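Local atomic coordinates of D-alanyl-D-alanine carboxypeptidase DacD (Escherichia coli, PDB entry 5FSR), a protein that removes the C-terminal D-alanine from peptidoglycan peptide precursors, acting as a serine DD-carboxypeptidase that also binds penicillin. Residues N61-T66 against G235-A240; H57-P62 against G177-A182; P101-S106 against H171-P176. All blocks are in the same frame, centred on the assembly; numbering follows the deposited sequence.

Three contacts show how a penicillin-binding fold gathers distant loops around its probable nucleophilic serine. Along the chain, 57-62 overlaps 61-66 at Asn61 and Pro62, followed by 101-106, 171-176, 177-182 and finally 235-240, and interaction 3 is nested inside the loops closed by the other two. Centres of interactions 1 and 2 are about 9 Å apart, those of 1 and 3 about 12 Å, and those of 2 and 3 about 17 Å. Interaction 1 joins the turn entering helix 66-79 to the end of edge strand 228-236, interaction 2 leads into helix 182-193, and interaction 3 lies against helix 132-143. The loop 171-181 carries one side of both interactions 2 and 3, beside the probable catalytic centre.

Interaction 1 (N61-T66 against G235-A240); sequences NPASLT and GHTSGA
Ala63 and Thr237 bring the two backbones to 5.4 Å between their CA atoms, where the turn leading into helix 66-79 meets the end of edge strand 228-236. These are two signature elements of the penicillin-binding fold: the SxxK motif, with Ser64 as the probable acylated nucleophile and Lys67 as its probable proton acceptor, and the KTG motif, which begins at the probable substrate-binding Lys233 and closes with Gly235. Thr237 carries the polar link. Its OG1 donates to Asn61 O at 2.9 Å, somewhat tilted from the carbonyl plane, and is also bonded to Asn243 of the adjoining strand. With OG1 turned beside the backbone N (chi1 -50°), the methyl CG2 of Thr237 falls anti to that N and lies 3.6 Å from Asn61 CB. Asn61 in turn forms an Asx turn, Ala63 N donating to its OD1 at 3.1 Å, while Gln178 supplies a second donor to the same oxygen. Ala63 has a positive phi of 55°, and its methyl faces the strand, in a contact with His236 O that is modelled doubtfully short. Where the strand passes Ser64 it presents a residue with no side chain, and Gly235 CA lies 4.1 Å from Ser64 OG.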
ATOM      1  N   ASN A  61       2.194  14.600   7.407  1.00 30.55           N
ATOM      2  CA  ASN A  61       1.639  13.730   8.431  1.00 29.24           C
ATOM      3  C   ASN A  61       0.621  12.764   7.827  1.00 27.25           C
ATOM      4  O   ASN A  61      -0.375  13.233   7.330  1.00 27.62           O
ATOM      5  CB  ASN A  61       0.994  14.585   9.518  1.00 30.82           C
ATOM      6  CG  ASN A  61       0.818  13.836  10.809  1.00 30.39           C
ATOM      7  OD1 ASN A  61       0.409  12.667  10.826  1.00 28.54           O
ATOM      8  ND2 ASN A  61       1.167  14.498  11.918  1.00 32.06           N
ATOM      9  N   PRO A  62       0.868  11.425   7.903  1.00 25.34           N
ATOM     10  CA  PRO A  62      -0.069  10.431   7.367  1.00 23.94           C
ATOM     11  C   PRO A  62      -1.396  10.216   8.145  1.00 24.00           C
ATOM     12  O   PRO A  62      -2.339   9.630   7.572  1.00 23.52           O
ATOM     13  CB  PRO A  62       0.760   9.124   7.396  1.00 22.51           C
ATOM     14  CG  PRO A  62       1.675   9.290   8.541  1.00 23.06           C
ATOM     15  CD  PRO A  62       1.947  10.757   8.668  1.00 24.79           C
ATOM     16  N   ALA A  63      -1.473  10.664   9.400  1.00 24.86           N
ATOM     17  CA  ALA A  63      -2.632  10.424  10.291  1.00 25.20           C
ATOM     18  C   ALA A  63      -2.915   8.912  10.389  1.00 23.71           C
ATOM     19  O   ALA A  63      -1.966   8.159  10.633  1.00 22.88           O
ATOM     20  CB  ALA A  63      -3.853  11.240   9.883  1.00 26.29           C
ATOM     21  N   SER A  64      -4.163   8.458  10.207  1.00 23.60           N
ATOM     22  CA  SER A  64      -4.507   7.014  10.350  1.00 22.60           C
ATOM     23  C   SER A  64      -3.744   6.073   9.403  1.00 21.30           C
ATOM     24  O   SER A  64      -3.619   4.877   9.699  1.00 20.73           O
ATOM     25  CB  SER A  64      -6.031   6.782  10.198  1.00 23.00           C
ATOM     26  OG  SER A  64      -6.493   7.186   8.934  1.00 23.18           O
ATOM     27  N   LEU A  65      -3.236   6.600   8.294  1.00 21.15           N
ATOM     28  CA  LEU A  65      -2.469   5.810   7.335  1.00 20.06           C
ATOM     29  C   LEU A  65      -1.242   5.130   7.925  1.00 19.46           C
ATOM     30  O   LEU A  65      -0.789   4.106   7.404  1.00 18.70           O
ATOM     31  CB  LEU A  65      -2.065   6.674   6.139  1.00 20.40           C
ATOM     32  CG  LEU A  65      -3.240   7.204   5.320  1.00 21.14           C
ATOM     33  CD1 LEU A  65      -2.759   8.082   4.178  1.00 21.60           C
ATOM     34  CD2 LEU A  65      -4.128   6.059   4.815  1.00 20.54           C
ATOM     35  N   THR A  66      -0.705   5.678   8.996  1.00 19.94           N
ATOM     36  CA  THR A  66       0.223   4.933   9.834  1.00 19.84           C
ATOM     37  C   THR A  66      -0.225   3.456  10.087  1.00 19.17           C
ATOM     38  O   THR A  66       0.602   2.567  10.140  1.00 18.85           O
ATOM     39  CB  THR A  66       0.462   5.712  11.155  1.00 20.86           C
ATOM     40  OG1 THR A  66       1.180   6.920  10.854  1.00 21.60           O
ATOM     41  CG2 THR A  66       1.203   4.887  12.211  1.00 20.76           C
ATOM     42  N   GLY A 235      -8.171   8.780   4.641  1.00 30.81           N
ATOM     43  CA  GLY A 235      -7.855   9.469   5.865  1.00 31.18           C
ATOM     44  C   GLY A 235      -7.791  10.973   5.746  1.00 33.02           C
ATOM     45  O   GLY A 235      -7.989  11.573   4.663  1.00 33.25           O
ATOM     46  N   HIS A 236      -7.570  11.583   6.909  1.00 33.68           N
ATOM     47  CA  HIS A 236      -7.515  13.009   7.025  1.00 35.70           C
ATOM     48  C   HIS A 236      -6.487  13.449   8.073  1.00 35.96           C
ATOM     49  O   HIS A 236      -6.337  12.829   9.135  1.00 35.45           O
ATOM     50  CB  HIS A 236      -8.905  13.571   7.334  1.00 37.85           C
ATOM     51  CG  HIS A 236      -8.909  15.051   7.535  1.00 40.22           C
ATOM     52  ND1 HIS A 236      -8.734  15.618   8.775  1.00 41.46           N
ATOM     53  CD2 HIS A 236      -8.997  16.079   6.658  1.00 41.84           C
ATOM     54  CE1 HIS A 236      -8.764  16.933   8.665  1.00 43.71           C
ATOM     55  NE2 HIS A 236      -8.922  17.241   7.390  1.00 44.05           N
ATOM     56  N   THR A 237      -5.828  14.562   7.755  1.00 36.96           N
ATOM     57  CA  THR A 237      -4.739  15.114   8.520  1.00 37.23           C
ATOM     58  C   THR A 237      -5.189  16.514   8.867  1.00 39.45           C
ATOM     59  O   THR A 237      -5.198  17.384   7.992  1.00 40.39           O
ATOM     60  CB  THR A 237      -3.455  15.205   7.639  1.00 36.82           C
ATOM     61  OG1 THR A 237      -3.198  13.955   6.980  1.00 34.64           O
ATOM     62  CG2 THR A 237      -2.248  15.623   8.473  1.00 37.32           C
ATOM     63  N   SER A 238      -5.579  16.723  10.126  1.00 40.35           N
ATOM     64  CA  SER A 238      -5.883  18.044  10.684  1.00 42.81           C
ATOM     65  C   SER A 238      -5.096  19.183  10.003  1.00 44.11           C
ATOM     66  O   SER A 238      -3.860  19.233  10.077  1.00 43.85           O
ATOM     67  CB  SER A 238      -5.594  18.021  12.205  1.00 43.56           C
ATOM     68  OG  SER A 238      -6.046  19.210  12.863  1.00 46.22           O
ATOM     69  N   GLY A 239      -5.818  20.041   9.270  1.00 45.61           N
ATOM     70  CA  GLY A 239      -5.248  21.225   8.594  1.00 47.20           C
ATOM     71  C   GLY A 239      -4.290  21.002   7.432  1.00 45.61           C
ATOM     72  O   GLY A 239      -3.516  21.892   7.088  1.00 46.79           O
ATOM     73  N   ALA A 240      -4.325  19.806   6.852  1.00 42.93           N
ATOM     74  CA  ALA A 240      -3.481  19.435   5.709  1.00 41.32           C
ATOM     75  C   ALA A 240      -4.225  18.536   4.716  1.00 39.50           C
ATOM     76  O   ALA A 240      -3.597  17.793   3.967  1.00 37.74           O
ATOM     77  CB  ALA A 240      -2.209  18.731   6.217  1.00 39.75           C
TER

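Interaction 2 (H57-P62 against G177-A182); sequences HQQRNP and GQHSSA
A chi1 of -160° swings the Asn61 amide beside its own carbonyl carbon, whereas Gln178 sets CG in the crowded position between N and carbonyl carbon (chi1 82°) and then runs out extended; these settings bring the amides together, their side chains crossing at about a right angle. Gln178 NE2 donates to Asn61 OD1 at 2.9 Å, the acceptor lying near the plane of the glutamine amide. The other end of that amide, OE1, is bonded to Thr66 OG1, so both polar ends of Gln178 are engaged, about 8 Å from the side chain of Ser64, the probable nucleophile. Pro62 packs alongside, its CD 3.8 Å from His179 CA. Between the loops runs a single antiparallel bridge, a hydrogen-bonded pair of Arg60 and Ser180: Arg60 N reaches Ser180 O at 2.9 Å, and Ser180 N returns to Arg60 O at 3.1 Å. Next to the bridge, the Gln59 amide lies almost flat on the His179 ring, planes 14° apart, with OE1 3.5 Å above the ring plane and over its centre. The ring is anchored separately through ND1 to Asp164 O. Beyond the bridge a water takes over the pairing, donating to Gln58 O at 2.9 Å and accepting from Ala182 N at 3.0 Å. Ser181 then serves as N-cap of helix 182-193, its OG bonded to Asp184 N, and Ala182 at the start of that helix rests on strands 39-44 and 253-262 of the five-stranded sheet.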
ATOM      1  N   HIS A  57       7.712  13.330  -2.542  1.00 30.82           N
ATOM      2  CA  HIS A  57       8.644  13.131  -1.443  1.00 31.33           C
ATOM      3  C   HIS A  57       8.416  14.143  -0.311  1.00 32.64           C
ATOM      4  O   HIS A  57       9.063  14.045   0.745  1.00 33.24           O
ATOM      5  CB  HIS A  57      10.122  13.205  -1.937  1.00 32.58           C
ATOM      6  CG  HIS A  57      10.562  12.028  -2.769  1.00 31.79           C
ATOM      7  ND1 HIS A  57      10.677  12.081  -4.147  1.00 32.15           N
ATOM      8  CD2 HIS A  57      10.889  10.757  -2.419  1.00 30.85           C
ATOM      9  CE1 HIS A  57      11.068  10.905  -4.607  1.00 31.25           C
ATOM     10  NE2 HIS A  57      11.193  10.081  -3.580  1.00 30.75           N
ATOM     11  N   GLN A  58       7.504  15.102  -0.487  1.00 33.44           N
ATOM     12  CA  GLN A  58       7.211  16.031   0.593  1.00 34.67           C
ATOM     13  C   GLN A  58       6.747  15.258   1.842  1.00 33.41           C
ATOM     14  O   GLN A  58       5.899  14.363   1.750  1.00 31.97           O
ATOM     15  CB  GLN A  58       6.174  17.092   0.171  1.00 35.97           C
ATOM     16  CG  GLN A  58       5.430  17.766   1.310  1.00 37.05           C
ATOM     17  CD  GLN A  58       4.602  18.947   0.901  1.00 38.89           C
ATOM     18  OE1 GLN A  58       4.673  19.395  -0.222  1.00 39.87           O
ATOM     19  NE2 GLN A  58       3.831  19.506   1.859  1.00 40.10           N
ATOM     20  N   GLN A  59       7.334  15.613   2.992  1.00 34.23           N
ATOM     21  CA  GLN A  59       6.966  15.057   4.287  1.00 33.28           C
ATOM     22  C   GLN A  59       5.633  15.653   4.704  1.00 33.42           C
ATOM     23  O   GLN A  59       5.480  16.865   4.793  1.00 35.24           O
ATOM     24  CB  GLN A  59       8.054  15.299   5.359  1.00 34.58           C
ATOM     25  CG  GLN A  59       9.378  14.594   5.056  1.00 34.39           C
ATOM     26  CD  GLN A  59      10.344  14.493   6.245  1.00 35.61           C
ATOM     27  OE1 GLN A  59      10.039  14.919   7.377  1.00 36.52           O
ATOM     28  NE2 GLN A  59      11.494  13.857   6.010  1.00 35.66           N
ATOM     29  N   ARG A  60       4.678  14.761   4.948  1.00 31.66           N
ATOM     30  CA  ARG A  60       3.307  15.096   5.328  1.00 31.67           C
ATOM     31  C   ARG A  60       2.904  14.115   6.408  1.00 30.11           C
ATOM     32  O   ARG A  60       3.213  12.924   6.335  1.00 28.72           O
ATOM     33  CB  ARG A  60       2.353  14.941   4.149  1.00 31.18           C
ATOM     34  CG  ARG A  60       2.806  15.656   2.885  1.00 32.37           C
ATOM     35  CD  ARG A  60       1.882  15.369   1.716  1.00 31.94           C
ATOM     36  NE  ARG A  60       0.696  16.179   1.876  1.00 33.50           N
ATOM     37  CZ  ARG A  60       0.401  17.320   1.247  1.00 35.47           C
ATOM     38  NH1 ARG A  60       1.166  17.814   0.287  1.00 36.22           N
ATOM     39  NH2 ARG A  60      -0.731  17.959   1.582  1.00 36.97           N
ATOM     40  N   ASN A  61       2.194  14.600   7.407  1.00 30.55           N
ATOM     41  CA  ASN A  61       1.639  13.730   8.431  1.00 29.24           C
ATOM     42  C   ASN A  61       0.621  12.764   7.827  1.00 27.25           C
ATOM     43  O   ASN A  61      -0.375  13.233   7.330  1.00 27.62           O
ATOM     44  CB  ASN A  61       0.994  14.585   9.518  1.00 30.82           C
ATOM     45  CG  ASN A  61       0.818  13.836  10.809  1.00 30.39           C
ATOM     46  OD1 ASN A  61       0.409  12.667  10.826  1.00 28.54           O
ATOM     47  ND2 ASN A  61       1.167  14.498  11.918  1.00 32.06           N
ATOM     48  N   PRO A  62       0.868  11.425   7.903  1.00 25.34           N
ATOM     49  CA  PRO A  62      -0.069  10.431   7.367  1.00 23.94           C
ATOM     50  C   PRO A  62      -1.396  10.216   8.145  1.00 24.00           C
ATOM     51  O   PRO A  62      -2.339   9.630   7.572  1.00 23.52           O
ATOM     52  CB  PRO A  62       0.760   9.124   7.396  1.00 22.51           C
ATOM     53  CG  PRO A  62       1.675   9.290   8.541  1.00 23.06           C
ATOM     54  CD  PRO A  62       1.947  10.757   8.668  1.00 24.79           C
ATOM     55  N   GLY A 177       5.185  13.995  15.792  1.00 35.53           N
ATOM     56  CA  GLY A 177       6.461  13.718  15.168  1.00 35.12           C
ATOM     57  C   GLY A 177       6.356  12.848  13.941  1.00 32.68           C
ATOM     58  O   GLY A 177       7.182  12.959  13.060  1.00 32.64           O
ATOM     59  N   GLN A 178       5.376  11.947  13.882  1.00 30.68           N
ATOM     60  CA  GLN A 178       5.293  11.023  12.741  1.00 28.67           C
ATOM     61  C   GLN A 178       5.196  11.744  11.375  1.00 28.61           C
ATOM     62  O   GLN A 178       4.633  12.823  11.268  1.00 29.71           O
ATOM     63  CB  GLN A 178       4.128  10.030  12.877  1.00 27.02           C
ATOM     64  CG  GLN A 178       2.785  10.607  12.452  1.00 26.91           C
ATOM     65  CD  GLN A 178       1.637   9.642  12.564  1.00 25.65           C
ATOM     66  OE1 GLN A 178       1.814   8.467  12.891  1.00 24.64           O
ATOM     67  NE2 GLN A 178       0.432  10.136  12.274  1.00 25.87           N
ATOM     68  N   HIS A 179       5.728  11.117  10.338  1.00 27.54           N
ATOM     69  CA  HIS A 179       5.672  11.666   8.976  1.00 27.42           C
ATOM     70  C   HIS A 179       5.904  10.572   7.936  1.00 25.84           C
ATOM     71  O   HIS A 179       6.498   9.543   8.242  1.00 25.26           O
ATOM     72  CB  HIS A 179       6.683  12.820   8.785  1.00 29.13           C
ATOM     73  CG  HIS A 179       8.092  12.476   9.179  1.00 29.75           C
ATOM     74  ND1 HIS A 179       8.935  11.724   8.382  1.00 28.98           N
ATOM     75  CD2 HIS A 179       8.817  12.806  10.276  1.00 31.22           C
ATOM     76  CE1 HIS A 179      10.114  11.607   8.969  1.00 30.04           C
ATOM     77  NE2 HIS A 179      10.066  12.247  10.122  1.00 31.47           N
ATOM     78  N   SER A 180       5.387  10.804   6.729  1.00 25.36           N
ATOM     79  CA  SER A 180       5.686   9.993   5.561  1.00 24.29           C
ATOM     80  C   SER A 180       5.565  10.854   4.306  1.00 24.80           C
ATOM     81  O   SER A 180       5.530  12.089   4.400  1.00 26.11           O
ATOM     82  CB  SER A 180       4.755   8.790   5.454  1.00 22.78           C
ATOM     83  OG  SER A 180       5.355   7.780   4.650  1.00 21.93           O
ATOM     84  N   SER A 181       5.522  10.184   3.154  1.00 23.80           N
ATOM     85  CA  SER A 181       5.438  10.832   1.835  1.00 24.23           C
ATOM     86  C   SER A 181       4.520   9.993   0.973  1.00 23.10           C
ATOM     87  O   SER A 181       4.339   8.783   1.241  1.00 22.00           O
ATOM     88  CB  SER A 181       6.813  10.877   1.190  1.00 24.74           C
ATOM     89  OG  SER A 181       7.201   9.594   0.688  1.00 23.52           O
ATOM     90  N   ALA A 182       3.942  10.621  -0.040  1.00 23.55           N
ATOM     91  CA  ALA A 182       3.116   9.908  -1.005  1.00 22.92           C
ATOM     92  C   ALA A 182       3.863   8.716  -1.567  1.00 22.23           C
ATOM     93  O   ALA A 182       3.369   7.610  -1.535  1.00 21.34           O
ATOM     94  CB  ALA A 182       2.662  10.848  -2.132  1.00 23.92           C
TER
HETATM   95  O   HOH W   1       4.021  13.644  -0.373  1.00 29.62           O

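Interaction 3 (P101-S106 against H171-P176); sequences PVFVGS and HGLDAP
Phe103 O is gripped twice by Ser106, from OG at 2.7 Å, in the carbonyl plane on a lone pair, and from the backbone N at 2.9 Å. The second bond closes a type II beta turn, Phe103 to Ser106, with Gly105 at the position that takes a positive phi. Ser106 OG also pairs with Asn132 ND2; Asn132 is the last residue of the SGN motif that begins at the probable active-site Ser130, so the turn is tied to the start of helix 132-143. From this turn Phe103 extends to His171 in an offset edge-to-face pair, the edge of the phenyl toward the imidazole face, centroids 5.9 Å apart and planes at 73°. Val102 CG1 sits over the centre of one phenyl face, while its other branch, CG2, reaches across to His171 CE1 at 4.1 Å and to Leu173 CD1. Leu173 is the apolar wedge between the segments: its CD1 meets Phe103 CD1 at 4.1 Å, and its CD2 meets Ser106 CB at 4.1 Å. Phe103, His171 and Leu173 all touch Asn132, and His171 also nears the side chain of the probable proton acceptor Lys67, beside the probable catalytic centre. Within its own segment Leu173 also touches the imidazole: CD1 lies 3.7 Å above one face, toward the rim, and Leu173 N approaches the ring edge in plane, giving a weak bond to His171 ND1 at 3.3 Å.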
ATOM      1  N   PRO A 101      -8.094   8.613  27.432  1.00 54.83           N
ATOM      2  CA  PRO A 101      -8.383   9.797  26.614  1.00 54.90           C
ATOM      3  C   PRO A 101      -7.749   9.784  25.221  1.00 52.54           C
ATOM      4  O   PRO A 101      -8.286  10.420  24.313  1.00 53.05           O
ATOM      5  CB  PRO A 101      -7.826  10.965  27.450  1.00 57.37           C
ATOM      6  CG  PRO A 101      -7.179  10.359  28.650  1.00 57.90           C
ATOM      7  CD  PRO A 101      -7.757   8.998  28.817  1.00 56.76           C
ATOM      8  N   VAL A 102      -6.624   9.084  25.066  1.00 50.08           N
ATOM      9  CA  VAL A 102      -5.998   8.892  23.751  1.00 47.91           C
ATOM     10  C   VAL A 102      -7.056   8.455  22.726  1.00 46.62           C
ATOM     11  O   VAL A 102      -7.038   8.950  21.598  1.00 46.90           O
ATOM     12  CB  VAL A 102      -4.763   7.933  23.781  1.00 46.46           C
ATOM     13  CG1 VAL A 102      -5.134   6.526  24.231  1.00 45.58           C
ATOM     14  CG2 VAL A 102      -4.055   7.878  22.427  1.00 45.18           C
ATOM     15  N   PHE A 103      -7.997   7.586  23.125  1.00 45.81           N
ATOM     16  CA  PHE A 103      -8.962   6.969  22.183  1.00 44.23           C
ATOM     17  C   PHE A 103     -10.272   7.724  21.854  1.00 45.46           C
ATOM     18  O   PHE A 103     -10.798   7.554  20.754  1.00 43.91           O
ATOM     19  CB  PHE A 103      -9.330   5.536  22.630  1.00 43.25           C
ATOM     20  CG  PHE A 103      -8.172   4.562  22.630  1.00 41.33           C
ATOM     21  CD1 PHE A 103      -7.365   4.435  21.540  1.00 39.57           C
ATOM     22  CD2 PHE A 103      -7.929   3.745  23.726  1.00 41.67           C
ATOM     23  CE1 PHE A 103      -6.313   3.547  21.543  1.00 38.44           C
ATOM     24  CE2 PHE A 103      -6.877   2.856  23.734  1.00 40.43           C
ATOM     25  CZ  PHE A 103      -6.065   2.760  22.636  1.00 38.71           C
ATOM     26  N   VAL A 104     -10.822   8.526  22.774  1.00 47.78           N
ATOM     27  CA  VAL A 104     -12.226   8.991  22.609  1.00 49.25           C
ATOM     28  C   VAL A 104     -12.372   9.835  21.325  1.00 48.96           C
ATOM     29  O   VAL A 104     -11.543  10.715  21.038  1.00 49.51           O
ATOM     30  CB  VAL A 104     -12.778   9.732  23.842  1.00 51.95           C
ATOM     31  CG1 VAL A 104     -14.052  10.488  23.484  1.00 54.01           C
ATOM     32  CG2 VAL A 104     -13.037   8.764  24.993  1.00 52.46           C
ATOM     33  N   GLY A 105     -13.407   9.533  20.537  1.00 48.19           N
ATOM     34  CA  GLY A 105     -13.612  10.187  19.234  1.00 47.60           C
ATOM     35  C   GLY A 105     -13.085   9.367  18.078  1.00 44.69           C
ATOM     36  O   GLY A 105     -13.610   9.446  16.963  1.00 45.23           O
ATOM     37  N   SER A 106     -12.060   8.560  18.352  1.00 41.95           N
ATOM     38  CA  SER A 106     -11.391   7.747  17.353  1.00 38.68           C
ATOM     39  C   SER A 106     -12.184   6.486  17.075  1.00 37.24           C
ATOM     40  O   SER A 106     -13.143   6.162  17.794  1.00 38.15           O
ATOM     41  CB  SER A 106     -10.000   7.345  17.852  1.00 37.31           C
ATOM     42  OG  SER A 106     -10.049   6.132  18.620  1.00 36.58           O
ATOM     43  N   HIS A 171      -0.836   3.553  16.323  1.00 24.06           N
ATOM     44  CA  HIS A 171      -2.089   3.837  15.654  1.00 23.63           C
ATOM     45  C   HIS A 171      -2.140   5.213  14.947  1.00 24.09           C
ATOM     46  O   HIS A 171      -3.150   5.525  14.339  1.00 23.95           O
ATOM     47  CB  HIS A 171      -3.242   3.770  16.689  1.00 24.33           C
ATOM     48  CG  HIS A 171      -2.865   4.246  18.055  1.00 25.37           C
ATOM     49  ND1 HIS A 171      -2.425   5.525  18.301  1.00 26.38           N
ATOM     50  CD2 HIS A 171      -2.836   3.600  19.248  1.00 25.87           C
ATOM     51  CE1 HIS A 171      -2.148   5.658  19.585  1.00 27.62           C
ATOM     52  NE2 HIS A 171      -2.413   4.513  20.188  1.00 27.26           N
ATOM     53  N   GLY A 172      -1.101   6.046  15.077  1.00 24.82           N
ATOM     54  CA  GLY A 172      -1.062   7.375  14.460  1.00 25.68           C
ATOM     55  C   GLY A 172      -1.665   8.496  15.271  1.00 27.51           C
ATOM     56  O   GLY A 172      -1.445   9.684  14.988  1.00 28.68           O
ATOM     57  N   LEU A 173      -2.466   8.144  16.264  1.00 28.10           N
ATOM     58  CA  LEU A 173      -2.930   9.110  17.264  1.00 30.09           C
ATOM     59  C   LEU A 173      -1.802   9.675  18.131  1.00 31.39           C
ATOM     60  O   LEU A 173      -0.753   9.045  18.273  1.00 30.98           O
ATOM     61  CB  LEU A 173      -4.010   8.491  18.163  1.00 30.45           C
ATOM     62  CG  LEU A 173      -5.255   7.796  17.587  1.00 29.64           C
ATOM     63  CD1 LEU A 173      -5.839   6.911  18.679  1.00 29.81           C
ATOM     64  CD2 LEU A 173      -6.268   8.813  17.070  1.00 30.70           C
ATOM     65  N   ASP A 174      -2.039  10.860  18.693  1.00 33.42           N
ATOM     66  CA  ASP A 174      -1.095  11.560  19.571  1.00 35.37           C
ATOM     67  C   ASP A 174       0.350  11.344  19.149  1.00 34.86           C
ATOM     68  O   ASP A 174       1.195  10.896  19.959  1.00 35.25           O
ATOM     69  CB  ASP A 174      -1.302  11.151  21.058  1.00 36.49           C
ATOM     70  CG  ASP A 174      -0.646  12.148  22.068  1.00 39.11           C
ATOM     71  OD1 ASP A 174       0.008  13.153  21.636  1.00 40.24           O
ATOM     72  OD2 ASP A 174      -0.787  11.918  23.306  1.00 40.19           O
ATOM     73  N   ALA A 175       0.617  11.673  17.872  1.00 34.07           N
ATOM     74  CA  ALA A 175       1.924  11.505  17.249  1.00 33.26           C
ATOM     75  C   ALA A 175       2.274  12.670  16.277  1.00 33.91           C
ATOM     76  O   ALA A 175       2.308  12.491  15.059  1.00 32.48           O
ATOM     77  CB  ALA A 175       1.974  10.158  16.546  1.00 31.06           C
ATOM     78  N   PRO A 176       2.586  13.859  16.828  1.00 35.84           N
ATOM     79  CA  PRO A 176       2.961  15.008  15.981  1.00 36.83           C
ATOM     80  C   PRO A 176       4.337  14.887  15.291  1.00 36.35           C
ATOM     81  O   PRO A 176       4.611  15.598  14.318  1.00 36.79           O
ATOM     82  CB  PRO A 176       2.925  16.185  16.964  1.00 39.64           C
ATOM     83  CG  PRO A 176       3.175  15.587  18.311  1.00 39.87           C
ATOM     84  CD  PRO A 176       2.747  14.151  18.263  1.00 37.46           C
TER